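PDB 6WB6: transferrin, which binds a single ferric ion together with a carbonate anion and transports iron as a secreted insect glycoprotein. Local coordinates for residues F72-Y78 and W273-H279; R39-L43 and V54-D60; L559-R564 and S574-V580. One frame throughout, in Å; residues are numbered along the deposited sequence.

Interaction 1: F72-Y78 and W273-H279; sequences FVVFQEY and WQGLIGH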
loop_
_atom_site.group_PDB
_atom_site.type_symbol
_atom_site.label_atom_id
_atom_site.label_comp_id
_atom_site.label_asym_id
_atom_site.label_seq_id
_atom_site.Cartn_x
_atom_site.Cartn_y
_atom_site.Cartn_z
ATOM N N PHE A 72 26.766 1.704 -9.149
ATOM C CA PHE A 72 26.607 1.457 -7.722
ATOM C C PHE A 72 27.553 0.373 -7.245
ATOM O O PHE A 72 28.034 -0.458 -8.019
ATOM C CB PHE A 72 25.184 1.021 -7.392
ATOM C CG PHE A 72 24.171 2.082 -7.583
ATOM C CD1 PHE A 72 24.094 3.134 -6.703
ATOM C CD2 PHE A 72 23.268 2.013 -8.609
ATOM C CE1 PHE A 72 23.153 4.107 -6.847
ATOM C CE2 PHE A 72 22.329 3.000 -8.773
ATOM C CZ PHE A 72 22.271 4.053 -7.879
ATOM N N VAL A 73 27.793 0.369 -5.937
ATOM C CA VAL A 73 28.560 -0.690 -5.297
ATOM C C VAL A 73 27.961 -0.920 -3.924
ATOM O O VAL A 73 27.792 0.028 -3.153
ATOM C CB VAL A 73 30.056 -0.333 -5.180
ATOM C CG1 VAL A 73 30.243 0.954 -4.362
ATOM C CG2 VAL A 73 30.816 -1.471 -4.539
ATOM N N VAL A 74 27.591 -2.159 -3.634
ATOM C CA VAL A 74 27.223 -2.532 -2.272
ATOM C C VAL A 74 28.516 -2.753 -1.502
ATOM O O VAL A 74 29.187 -3.762 -1.695
ATOM C CB VAL A 74 26.333 -3.775 -2.239
ATOM C CG1 VAL A 74 26.108 -4.215 -0.790
ATOM C CG2 VAL A 74 24.997 -3.465 -2.942
ATOM N N PHE A 75 28.861 -1.805 -0.622
ATOM C CA PHE A 75 30.122 -1.852 0.109
ATOM C C PHE A 75 29.937 -2.166 1.583
ATOM O O PHE A 75 30.922 -2.195 2.320
ATOM C CB PHE A 75 30.882 -0.520 -0.046
ATOM C CG PHE A 75 30.181 0.648 0.582
ATOM C CD1 PHE A 75 30.404 0.978 1.902
ATOM C CD2 PHE A 75 29.286 1.414 -0.155
ATOM C CE1 PHE A 75 29.768 2.041 2.477
ATOM C CE2 PHE A 75 28.631 2.480 0.427
ATOM C CZ PHE A 75 28.882 2.793 1.746
ATOM N N GLN A 76 28.708 -2.380 2.038
ATOM C CA GLN A 76 28.454 -2.625 3.451
ATOM C C GLN A 76 27.243 -3.525 3.630
ATOM O O GLN A 76 26.189 -3.273 3.031
ATOM C CB GLN A 76 28.224 -1.306 4.194
ATOM C CG GLN A 76 28.429 -1.412 5.681
ATOM C CD GLN A 76 29.827 -1.051 6.047
ATOM O OE1 GLN A 76 30.064 -0.040 6.707
ATOM N NE2 GLN A 76 30.778 -1.855 5.591
ATOM N N GLU A 77 27.391 -4.550 4.466
ATOM C CA GLU A 77 26.290 -5.434 4.834
ATOM C C GLU A 77 25.921 -5.219 6.293
ATOM O O GLU A 77 26.797 -5.134 7.163
ATOM C CB GLU A 77 26.649 -6.909 4.618
ATOM C CG GLU A 77 26.666 -7.340 3.179
ATOM C CD GLU A 77 27.176 -8.751 3.014
ATOM O OE1 GLU A 77 27.877 -9.010 2.028
ATOM O OE2 GLU A 77 26.896 -9.598 3.886
ATOM N N TYR A 78 24.630 -5.122 6.548
ATOM C CA TYR A 78 24.079 -5.157 7.898
ATOM C C TYR A 78 23.689 -6.591 8.248
ATOM O O TYR A 78 22.841 -7.196 7.577
ATOM C CB TYR A 78 22.857 -4.247 7.994
ATOM C CG TYR A 78 23.132 -2.763 7.854
ATOM C CD1 TYR A 78 24.428 -2.258 7.954
ATOM C CD2 TYR A 78 22.093 -1.870 7.622
ATOM C CE1 TYR A 78 24.676 -0.902 7.836
ATOM C CE2 TYR A 78 22.328 -0.507 7.509
ATOM C CZ TYR A 78 23.619 -0.031 7.608
ATOM O OH TYR A 78 23.874 1.319 7.497
ATOM N N TRP A 273 21.355 -9.941 3.026
ATOM C CA TRP A 273 21.356 -8.883 4.025
ATOM C C TRP A 273 21.079 -7.538 3.388
ATOM O O TRP A 273 21.463 -7.276 2.249
ATOM C CB TRP A 273 22.709 -8.777 4.700
ATOM C CG TRP A 273 23.141 -9.931 5.537
ATOM C CD1 TRP A 273 24.172 -10.764 5.280
ATOM C CD2 TRP A 273 22.586 -10.340 6.790
ATOM N NE1 TRP A 273 24.303 -11.680 6.290
ATOM C CE2 TRP A 273 23.338 -11.442 7.234
ATOM C CE3 TRP A 273 21.519 -9.889 7.573
ATOM C CZ2 TRP A 273 23.065 -12.104 8.435
ATOM C CZ3 TRP A 273 21.240 -10.555 8.774
ATOM C CH2 TRP A 273 22.015 -11.650 9.191
ATOM N N GLN A 274 20.488 -6.653 4.175
ATOM C CA GLN A 274 20.468 -5.252 3.821
ATOM C C GLN A 274 21.852 -4.660 4.038
ATOM O O GLN A 274 22.743 -5.285 4.632
ATOM C CB GLN A 274 19.479 -4.476 4.676
ATOM C CG GLN A 274 18.161 -5.125 4.905
ATOM C CD GLN A 274 17.663 -4.789 6.272
ATOM O OE1 GLN A 274 18.347 -5.034 7.255
ATOM N NE2 GLN A 274 16.488 -4.182 6.343
ATOM N N GLY A 275 22.022 -3.422 3.579
ATOM C CA GLY A 275 23.270 -2.723 3.818
ATOM C C GLY A 275 23.300 -1.330 3.224
ATOM O O GLY A 275 22.275 -0.648 3.177
ATOM N N LEU A 276 24.474 -0.894 2.785
ATOM C CA LEU A 276 24.662 0.437 2.223
ATOM C C LEU A 276 25.132 0.300 0.787
ATOM O O LEU A 276 25.960 -0.562 0.475
ATOM C CB LEU A 276 25.692 1.260 2.999
ATOM C CG LEU A 276 25.510 1.382 4.506
ATOM C CD1 LEU A 276 26.807 1.924 5.132
ATOM C CD2 LEU A 276 24.305 2.278 4.776
ATOM N N ILE A 277 24.601 1.156 -0.067
ATOM C CA ILE A 277 24.979 1.226 -1.468
ATOM C C ILE A 277 25.563 2.615 -1.710
ATOM O O ILE A 277 25.117 3.597 -1.110
ATOM C CB ILE A 277 23.748 0.931 -2.359
ATOM C CG1 ILE A 277 24.159 0.373 -3.735
ATOM C CG2 ILE A 277 22.884 2.168 -2.472
ATOM C CD1 ILE A 277 22.971 0.113 -4.696
ATOM N N GLY A 278 26.582 2.696 -2.557
ATOM C CA GLY A 278 27.126 3.983 -2.943
ATOM C C GLY A 278 27.645 3.952 -4.364
ATOM O O GLY A 278 27.751 2.894 -4.991
ATOM N N HIS A 279 27.958 5.138 -4.883
ATOM C CA HIS A 279 28.524 5.180 -6.213
ATOM C C HIS A 279 29.960 4.687 -6.184
ATOM O O HIS A 279 30.603 4.599 -5.137
ATOM C CB HIS A 279 28.451 6.578 -6.803
ATOM C CG HIS A 279 29.102 7.630 -5.967
ATOM N ND1 HIS A 279 30.466 7.770 -5.874
ATOM C CD2 HIS A 279 28.568 8.601 -5.194
ATOM C CE1 HIS A 279 30.747 8.778 -5.066
ATOM N NE2 HIS A 279 29.612 9.300 -4.640
#
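Strands 72-78 and 275-279 run antiparallel as the middle pair of a four-stranded sheet in the first transferrin-like half. Val73 and Gly278 form a hydrogen-bonded pair, with Val73 N to Gly278 O at 2.7 Å and Gly278 N to Val73 O at 3.0 Å. The register then slips by one residue between Val74 and Gln76, a beta bulge. Phe75 is the extra residue, with psi near 0°. Its N makes only a weak bond to Leu276 O (3.3 Å). Its chi1 is p, and the side-chain end comes close to strand 275-279. Leu276 O sits over one ring face, the ring edge meets Gly278 N, and Phe75 CZ touches Leu276 CB at 3.8 Å. A CB on Gly278 would be tight against this ring. Beyond the bulge the bonds resume, Leu276 N to Gln76 O (2.9 Å) and Tyr78 N to Gln274 O (2.7 Å).

Tyr78, with chi1 m, lays its ring over Gly275, whose CA is 4.1 Å from the ring centroid in a CH-pi contact. Tyr78 OH makes a hydrogen bond to Leu312 O. On the face of Val74, Ile277 extends with both chi angles t. Its CD1 meets Phe72 CB at 3.6 Å and its CG1 meets Val74 CG2 at 4.0 Å. Glu77 keeps a local salt bridge to Arg79. The Trp273 side chain lies about 11 Å from the ferric ion. The chemistry implies backbone bonds and apolar packing within the pair, with the Gln274 NE2 to Asp57 OD1 hydrogen bond joining it to a predicted iron ligand just past strand 53-56.

Interaction 2: R39-L43 and V54-D60; sequences RVECL and VPVDPED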
loop_
_atom_site.group_PDB
_atom_site.type_symbol
_atom_site.label_atom_id
_atom_site.label_comp_id
_atom_site.label_asym_id
_atom_site.label_seq_id
_atom_site.Cartn_x
_atom_site.Cartn_y
_atom_site.Cartn_z
ATOM N N ARG A 39 13.736 6.906 -0.480
ATOM C CA ARG A 39 14.887 6.098 -0.844
ATOM C C ARG A 39 15.007 5.932 -2.360
ATOM O O ARG A 39 16.122 5.911 -2.897
ATOM C CB ARG A 39 14.792 4.744 -0.159
ATOM C CG ARG A 39 16.097 4.017 -0.138
ATOM C CD ARG A 39 16.030 2.730 0.648
ATOM N NE ARG A 39 16.184 2.956 2.085
ATOM C CZ ARG A 39 16.005 2.017 3.008
ATOM N NH1 ARG A 39 15.642 0.773 2.665
ATOM N NH2 ARG A 39 16.165 2.321 4.276
ATOM N N VAL A 40 13.891 5.753 -3.067
ATOM C CA VAL A 40 13.989 5.590 -4.521
ATOM C C VAL A 40 14.717 6.784 -5.134
ATOM O O VAL A 40 15.694 6.624 -5.878
ATOM C CB VAL A 40 12.601 5.372 -5.153
ATOM C CG1 VAL A 40 12.698 5.352 -6.688
ATOM C CG2 VAL A 40 12.049 4.066 -4.703
ATOM N N GLU A 41 14.280 7.997 -4.800
ATOM C CA GLU A 41 15.019 9.172 -5.257
ATOM C C GLU A 41 16.476 9.151 -4.796
ATOM O O GLU A 41 17.369 9.569 -5.545
ATOM C CB GLU A 41 14.363 10.463 -4.774
ATOM C CG GLU A 41 15.115 11.680 -5.323
ATOM C CD GLU A 41 14.353 12.984 -5.230
ATOM O OE1 GLU A 41 14.097 13.571 -6.306
ATOM O OE2 GLU A 41 14.020 13.407 -4.097
ATOM N N CYS A 42 16.734 8.693 -3.557
ATOM C CA CYS A 42 18.103 8.696 -3.033
ATOM C C CYS A 42 19.047 7.972 -3.971
ATOM O O CYS A 42 20.175 8.424 -4.198
ATOM C CB CYS A 42 18.169 8.043 -1.639
ATOM S SG CYS A 42 17.760 9.141 -0.294
ATOM N N LEU A 43 18.609 6.835 -4.523
ATOM C CA LEU A 43 19.479 6.081 -5.422
ATOM C C LEU A 43 19.863 6.927 -6.632
ATOM O O LEU A 43 21.004 6.861 -7.105
ATOM C CB LEU A 43 18.808 4.770 -5.853
ATOM C CG LEU A 43 18.490 3.818 -4.685
ATOM C CD1 LEU A 43 17.568 2.689 -5.132
ATOM C CD2 LEU A 43 19.759 3.262 -4.003
ATOM N N VAL A 54 23.648 5.408 0.656
ATOM C CA VAL A 54 22.307 5.321 1.206
ATOM C C VAL A 54 22.057 3.882 1.651
ATOM O O VAL A 54 22.558 2.942 1.022
ATOM C CB VAL A 54 21.273 5.785 0.169
ATOM C CG1 VAL A 54 21.264 4.819 -1.031
ATOM C CG2 VAL A 54 19.913 5.926 0.807
ATOM N N PRO A 55 21.325 3.671 2.737
ATOM C CA PRO A 55 20.936 2.309 3.115
ATOM C C PRO A 55 19.908 1.727 2.150
ATOM O O PRO A 55 19.019 2.424 1.661
ATOM C CB PRO A 55 20.344 2.499 4.519
ATOM C CG PRO A 55 19.855 3.923 4.502
ATOM C CD PRO A 55 20.894 4.658 3.744
ATOM N N VAL A 56 20.020 0.432 1.898
ATOM C CA VAL A 56 19.193 -0.246 0.909
ATOM C C VAL A 56 18.784 -1.613 1.444
ATOM O O VAL A 56 19.597 -2.323 2.045
ATOM C CB VAL A 56 19.941 -0.414 -0.432
ATOM C CG1 VAL A 56 19.977 0.896 -1.248
ATOM C CG2 VAL A 56 21.332 -0.928 -0.171
ATOM N N ASP A 57 17.528 -1.987 1.210
ATOM C CA ASP A 57 17.166 -3.390 1.207
ATOM C C ASP A 57 17.602 -4.006 -0.123
ATOM O O ASP A 57 17.865 -3.285 -1.086
ATOM C CB ASP A 57 15.660 -3.567 1.402
ATOM C CG ASP A 57 15.137 -2.940 2.696
ATOM O OD1 ASP A 57 15.835 -2.947 3.742
ATOM O OD2 ASP A 57 13.995 -2.458 2.665
ATOM N N PRO A 58 17.669 -5.341 -0.203
ATOM C CA PRO A 58 17.963 -5.997 -1.492
ATOM C C PRO A 58 17.030 -5.562 -2.624
ATOM O O PRO A 58 17.455 -5.381 -3.771
ATOM C CB PRO A 58 17.797 -7.487 -1.143
ATOM C CG PRO A 58 17.975 -7.561 0.359
ATOM C CD PRO A 58 17.313 -6.322 0.842
ATOM N N GLU A 59 15.755 -5.380 -2.313
ATOM C CA GLU A 59 14.822 -4.829 -3.282
ATOM C C GLU A 59 15.292 -3.464 -3.811
ATOM O O GLU A 59 15.078 -3.141 -4.983
ATOM C CB GLU A 59 13.429 -4.726 -2.641
ATOM C CG GLU A 59 12.735 -6.076 -2.331
ATOM C CD GLU A 59 13.050 -6.618 -0.910
ATOM O OE1 GLU A 59 14.090 -6.245 -0.357
ATOM O OE2 GLU A 59 12.253 -7.395 -0.343
ATOM N N ASP A 60 15.919 -2.640 -2.955
ATOM C CA ASP A 60 16.393 -1.327 -3.392
ATOM C C ASP A 60 17.635 -1.447 -4.280
ATOM O O ASP A 60 17.791 -0.699 -5.254
ATOM C CB ASP A 60 16.677 -0.440 -2.168
ATOM C CG ASP A 60 15.458 -0.248 -1.269
ATOM O OD1 ASP A 60 14.339 0.028 -1.767
ATOM O OD2 ASP A 60 15.618 -0.394 -0.042
HETATM O O HOH W 1 17.018 -0.903 4.836
HETATM O O HOH W 2 13.952 -0.845 4.804
#
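The side chain of Asp57, a predicted iron ligand, lies about 12 Å from the bound ferric ion. It hydrogen-bonds to Gln274, and its salt bridge to Arg39 is long, 3.6 Å from Asp57 OD2 to Arg39 NH1. Arg39 reaches across from helix 39-47, and its NH1 makes a closer salt bridge to Asp60 OD2 at 2.9 Å. Two waters also join Arg39 and Asp57. One donates to Asp57 OD1 (2.6 Å) and the other to Asp57 OD2 (2.7 Å), and both accept from Arg39 NH1, the first weakly. Asp60 OD2 also accepts from Asp57 N at 2.8 Å, which spans the turn from strand 53-56 into helix 58-65. Asp57 holds the N-cap position of that helix, but its side chain makes no capping bond. This strand-to-helix junction belongs to the first transferrin-like half. Arg376, from the second half, forms salt bridges with Asp57 and Asp60, so the two halves are joined here. Away from the charged groups, the packing is apolar. Leu43 CD2 touches Val54 CG1 at 3.7 Å and Val56 CG1 at 3.6 Å. Cys42 CB meets Val54 CG2 at 3.7 Å, while its sulfur is tied to Cys8 in a disulfide.

Interaction 3: L559-R564 and S574-V580; sequences LLCLNR and SFATCNV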
loop_
_atom_site.group_PDB
_atom_site.type_symbol
_atom_site.label_atom_id
_atom_site.label_comp_id
_atom_site.label_asym_id
_atom_site.label_seq_id
_atom_site.Cartn_x
_atom_site.Cartn_y
_atom_site.Cartn_z
ATOM N N LEU A 559 -23.970 17.408 13.922
ATOM C CA LEU A 559 -24.384 16.981 12.593
ATOM C C LEU A 559 -25.834 16.536 12.636
ATOM O O LEU A 559 -26.262 15.887 13.590
ATOM C CB LEU A 559 -23.497 15.851 12.089
ATOM C CG LEU A 559 -22.025 16.265 12.092
ATOM C CD1 LEU A 559 -21.131 15.116 11.616
ATOM C CD2 LEU A 559 -21.831 17.537 11.232
ATOM N N LEU A 560 -26.587 16.943 11.625
ATOM C CA LEU A 560 -27.958 16.495 11.406
ATOM C C LEU A 560 -27.903 15.271 10.508
ATOM O O LEU A 560 -27.517 15.382 9.338
ATOM C CB LEU A 560 -28.777 17.610 10.758
ATOM C CG LEU A 560 -30.216 17.313 10.359
ATOM C CD1 LEU A 560 -30.998 16.995 11.611
ATOM C CD2 LEU A 560 -30.820 18.485 9.602
ATOM N N CYS A 561 -28.310 14.113 11.047
ATOM C CA CYS A 561 -28.171 12.817 10.377
ATOM C C CYS A 561 -29.282 12.588 9.351
ATOM O O CYS A 561 -30.096 11.671 9.448
ATOM C CB CYS A 561 -28.162 11.703 11.415
ATOM S SG CYS A 561 -27.125 12.044 12.809
ATOM N N LEU A 562 -29.306 13.442 8.338
ATOM C CA LEU A 562 -30.317 13.282 7.305
ATOM C C LEU A 562 -30.259 11.905 6.642
ATOM O O LEU A 562 -31.252 11.476 6.035
ATOM C CB LEU A 562 -30.166 14.397 6.253
ATOM C CG LEU A 562 -30.495 15.812 6.760
ATOM C CD1 LEU A 562 -30.043 16.925 5.812
ATOM C CD2 LEU A 562 -31.991 15.903 7.003
ATOM N N ASN A 563 -29.138 11.189 6.760
ATOM C CA ASN A 563 -29.067 9.846 6.188
ATOM C C ASN A 563 -29.835 8.815 7.000
ATOM O O ASN A 563 -30.243 7.793 6.450
ATOM C CB ASN A 563 -27.630 9.369 6.089
ATOM C CG ASN A 563 -26.961 9.309 7.436
ATOM O OD1 ASN A 563 -27.023 10.269 8.200
ATOM N ND2 ASN A 563 -26.341 8.177 7.753
ATOM N N ARG A 564 -30.026 9.034 8.295
ATOM C CA ARG A 564 -30.624 7.994 9.123
ATOM C C ARG A 564 -32.140 8.001 9.014
ATOM O O ARG A 564 -32.774 9.058 8.948
ATOM C CB ARG A 564 -30.211 8.169 10.579
ATOM C CG ARG A 564 -28.728 8.188 10.748
ATOM C CD ARG A 564 -28.371 8.278 12.200
ATOM N NE ARG A 564 -26.927 8.218 12.418
ATOM C CZ ARG A 564 -26.341 8.497 13.577
ATOM N NH1 ARG A 564 -27.075 8.869 14.621
ATOM N NH2 ARG A 564 -25.024 8.413 13.691
ATOM N N SER A 574 -18.759 11.997 13.772
ATOM C CA SER A 574 -19.471 10.819 13.311
ATOM C C SER A 574 -20.009 10.984 11.902
ATOM O O SER A 574 -20.811 10.156 11.463
ATOM C CB SER A 574 -20.620 10.482 14.262
ATOM O OG SER A 574 -21.711 11.345 14.017
ATOM N N PHE A 575 -19.558 12.008 11.179
ATOM C CA PHE A 575 -20.035 12.285 9.826
ATOM C C PHE A 575 -20.190 11.031 8.968
ATOM O O PHE A 575 -21.133 10.954 8.173
ATOM C CB PHE A 575 -19.102 13.291 9.133
ATOM C CG PHE A 575 -17.676 12.850 9.063
ATOM C CD1 PHE A 575 -16.804 13.123 10.092
ATOM C CD2 PHE A 575 -17.207 12.153 7.961
ATOM C CE1 PHE A 575 -15.486 12.708 10.036
ATOM C CE2 PHE A 575 -15.896 11.748 7.890
ATOM C CZ PHE A 575 -15.029 12.021 8.928
ATOM N N ALA A 576 -19.314 10.026 9.125
ATOM C CA ALA A 576 -19.420 8.836 8.283
ATOM C C ALA A 576 -20.762 8.117 8.430
ATOM O O ALA A 576 -21.110 7.322 7.559
ATOM C CB ALA A 576 -18.293 7.842 8.568
ATOM N N THR A 577 -21.536 8.385 9.486
ATOM C CA THR A 577 -22.867 7.794 9.614
ATOM C C THR A 577 -23.954 8.831 9.895
ATOM O O THR A 577 -25.116 8.456 10.108
ATOM C CB THR A 577 -22.876 6.723 10.718
ATOM O OG1 THR A 577 -22.646 7.344 11.987
ATOM C CG2 THR A 577 -21.806 5.670 10.451
ATOM N N CYS A 578 -23.609 10.117 9.889
ATOM C CA CYS A 578 -24.526 11.223 10.184
ATOM C C CYS A 578 -24.220 12.286 9.135
ATOM O O CYS A 578 -23.337 13.126 9.342
ATOM C CB CYS A 578 -24.338 11.775 11.595
ATOM S SG CYS A 578 -25.529 13.084 12.006
ATOM N N ASN A 579 -24.937 12.236 8.019
ATOM C CA ASN A 579 -24.493 12.944 6.832
ATOM C C ASN A 579 -25.664 13.098 5.876
ATOM O O ASN A 579 -26.772 12.626 6.134
ATOM C CB ASN A 579 -23.357 12.194 6.148
ATOM C CG ASN A 579 -23.745 10.758 5.778
ATOM O OD1 ASN A 579 -24.576 10.533 4.889
ATOM N ND2 ASN A 579 -23.139 9.783 6.462
ATOM N N VAL A 580 -25.389 13.745 4.752
ATOM C CA VAL A 580 -26.309 13.811 3.638
ATOM C C VAL A 580 -25.948 12.793 2.574
ATOM O O VAL A 580 -26.788 12.001 2.157
ATOM C CB VAL A 580 -26.341 15.233 3.043
ATOM C CG1 VAL A 580 -27.483 15.332 2.048
ATOM C CG2 VAL A 580 -26.470 16.266 4.139
HETATM O O HOH W 3 -24.870 15.556 8.705
#
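Cys578 loses more surface to this contact than any other residue, 89 Å². Its SG is bonded to Cys561 SG at 2.1 Å, with chi3 of -91°. The same sulfur packs against Leu559 CB at 3.4 Å. Leu559, with 65 Å² buried, points toward the loop 574-580, and its CD1 touches Phe575 CB at 3.7 Å. Asn563 buries an equal area, but by polar means. Its OD1 accepts from Asn579 N at 2.9 Å, and its ND2 donates to Thr577 O at 2.7 Å. The amide thus binds the loop backbone on both sides of Cys578. Asn563 lies in a type I beta turn, Cys561 to Arg564, that follows strand 557-560 in the second transferrin-like half. The disulfide links the residue just after that strand to the loop leading into strand 581-582, and both strands pair with strand 437-443. Arg564 adds to the polar side. Its NE donates to Thr577 O at 2.9 Å, its NH2 to Thr577 OG1 at 3.1 Å, and NH2 also forms a salt bridge with Asp570. A water lies 2.7 Å from Leu560 O and 2.9 Å from Cys578 O.

Interactions 1 and 2 are buried and adjoin in the first transferrin-like half. Strands 275-279 and 53-56 are neighbours in one sheet, so the two contacts meet there; Gly275 O to Val56 N (2.8 Å) and Ile277 N to Val54 O (2.9 Å) are probable hydrogen bonds. Interaction 1 is strand pairing inside the sheet. Interaction 2 packs a helix on an outermost strand of the sheet, 53-56, and adds a salt-bridge network beyond the strand's end. Interaction 3 is separate, with its centre about 54 Å from that of interaction 1 and 45 Å from that of interaction 2. It lies in the other half, is partly buried, and relies on a disulfide and loop hydrogen bonds.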